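Local coordinates for mutT/nudix family protein (Listeria innocua, PDB 3I9X), which probably acts as a hydrolase of the Nudix family, this chain holding the Nudix domain of a longer protein, at residues Y28-M32 and A82-A86. Residues are numbered along the deposited sequence; the frame is centred on the assembly and turned at random.
Sequences YTSDM and AEQAA
In this Nudix fold, Y28, S30 and M32 of strand 27-40 in the mixed beta-sheet receive the first turn of the signature helix 82-94 through A82, A85 and A86. Small helix residues let the two backbones come close: the CA atoms of S30 and A82 are 5.2 Å apart, and the short segments run at 48° to each other. At the centre, S30 donates from OG to A82 O over 2.6 Å, its hydroxyl carried there by a first torsion that sets OG opposite the backbone N. OG reaches the acceptor from above the carbonyl plane, 39° out of it, while A86 N reaches the same oxygen from the other face in its own i to i+4 helical bond. A82 O thus takes a side-chain donor from the sheet without giving up its helical bond. The methyl of A86 presses on the hydroxyl, with CB 3.2 Å from S30 OG, while the A85 methyl meets S30 CB at 4.0 Å. Toward the start of the strand segment, the phenol end of Y28 lies obliquely against A82, whose CB is 3.7 Å from Y28 CZ. D108 of the second subunit accepts through OD2 from both Y28 OH and A82 N, so the tyrosine hydroxyl and the helix start share one carboxylate oxygen across the dimer interface. Toward the other end, with chi2 extended at -167°, M32 carries its sulfur to the helix backbone, SD lying 3.2 Å from A86 O; L101 packs on both M32 and A86. Six buried residues thus seat the amino-terminal turn of helix 82-94 on the sheet, the packing typical of the Nudix box, a loop-helix-loop motif whose helix carries the family's characteristic glutamates.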
loop_
_atom_site.group_PDB
_atom_site.type_symbol
_atom_site.label_atom_id
_atom_site.label_comp_id
_atom_site.label_asym_id
_atom_site.label_seq_id
_atom_site.Cartn_x
_atom_site.Cartn_y
_atom_site.Cartn_z
ATOM N N TYR A 28 3.571 8.078 -8.200
ATOM C CA TYR A 28 2.769 7.503 -7.165
ATOM C C TYR A 28 1.401 8.100 -7.322
ATOM O O TYR A 28 1.276 9.323 -7.297
ATOM C CB TYR A 28 3.366 7.934 -5.815
ATOM C CG TYR A 28 2.757 7.337 -4.584
ATOM C CD1 TYR A 28 2.351 5.988 -4.542
ATOM C CD2 TYR A 28 2.679 8.079 -3.405
ATOM C CE1 TYR A 28 1.845 5.444 -3.386
ATOM C CE2 TYR A 28 2.174 7.533 -2.247
ATOM C CZ TYR A 28 1.762 6.213 -2.222
ATOM O OH TYR A 28 1.252 5.677 -1.033
ATOM N N THR A 29 0.376 7.246 -7.416
ATOM C CA THR A 29 -1.008 7.703 -7.501
ATOM C C THR A 29 -1.904 7.193 -6.361
ATOM O O THR A 29 -1.609 6.200 -5.703
ATOM C CB THR A 29 -1.661 7.327 -8.841
ATOM O OG1 THR A 29 -1.741 5.913 -8.930
ATOM C CG2 THR A 29 -0.831 7.819 -10.018
ATOM N N SER A 30 -2.958 7.961 -6.116
ATOM C CA SER A 30 -4.015 7.653 -5.179
ATOM C C SER A 30 -5.278 7.437 -6.005
ATOM O O SER A 30 -5.777 8.381 -6.614
ATOM C CB SER A 30 -4.208 8.847 -4.271
ATOM O OG SER A 30 -4.870 8.478 -3.092
ATOM N N ASP A 31 -5.726 6.193 -6.116
ATOM C CA ASP A 31 -6.913 5.845 -6.926
ATOM C C ASP A 31 -8.072 5.388 -6.046
ATOM O O ASP A 31 -7.874 4.647 -5.074
ATOM C CB ASP A 31 -6.520 4.772 -7.949
ATOM C CG ASP A 31 -5.541 5.308 -8.984
ATOM O OD1 ASP A 31 -5.870 6.365 -9.578
ATOM O OD2 ASP A 31 -4.442 4.721 -9.173
ATOM N N MET A 32 -9.275 5.824 -6.419
ATOM C CA MET A 32 -10.468 5.721 -5.589
ATOM C C MET A 32 -11.595 4.920 -6.233
ATOM O O MET A 32 -12.144 5.311 -7.263
ATOM C CB MET A 32 -11.014 7.111 -5.293
ATOM C CG MET A 32 -9.923 8.122 -4.757
ATOM S SD MET A 32 -10.642 9.673 -4.051
ATOM C CE MET A 32 -12.250 8.865 -3.640
ATOM N N ALA A 82 -0.716 9.515 0.269
ATOM C CA ALA A 82 -1.694 9.075 -0.712
ATOM C C ALA A 82 -3.126 9.316 -0.181
ATOM O O ALA A 82 -4.016 9.642 -0.951
ATOM C CB ALA A 82 -1.480 7.610 -1.102
ATOM N N GLU A 83 -3.305 9.148 1.119
ATOM C CA GLU A 83 -4.534 9.470 1.842
ATOM C C GLU A 83 -4.947 10.924 1.703
ATOM O O GLU A 83 -6.116 11.218 1.444
ATOM C CB GLU A 83 -4.358 9.166 3.317
ATOM C CG GLU A 83 -5.619 9.425 4.154
ATOM C CD GLU A 83 -5.651 8.647 5.480
ATOM O OE1 GLU A 83 -6.379 7.625 5.547
ATOM O OE2 GLU A 83 -4.964 9.060 6.453
ATOM N N GLN A 84 -3.985 11.834 1.857
ATOM C CA GLN A 84 -4.274 13.245 1.708
ATOM C C GLN A 84 -4.690 13.518 0.288
ATOM O O GLN A 84 -5.674 14.201 0.064
ATOM C CB GLN A 84 -3.092 14.126 2.159
ATOM C CG GLN A 84 -3.122 14.412 3.663
ATOM C CD GLN A 84 -1.740 14.548 4.332
ATOM O OE1 GLN A 84 -0.704 14.702 3.670
ATOM N NE2 GLN A 84 -1.738 14.476 5.668
ATOM N N ALA A 85 -3.979 12.943 -0.675
ATOM C CA ALA A 85 -4.343 13.097 -2.068
ATOM C C ALA A 85 -5.743 12.516 -2.416
ATOM O O ALA A 85 -6.464 13.091 -3.246
ATOM C CB ALA A 85 -3.292 12.494 -2.955
ATOM N N ALA A 86 -6.105 11.387 -1.810
ATOM C CA ALA A 86 -7.431 10.806 -2.008
ATOM C C ALA A 86 -8.525 11.677 -1.379
ATOM O O ALA A 86 -9.590 11.809 -1.950
ATOM C CB ALA A 86 -7.506 9.368 -1.436
#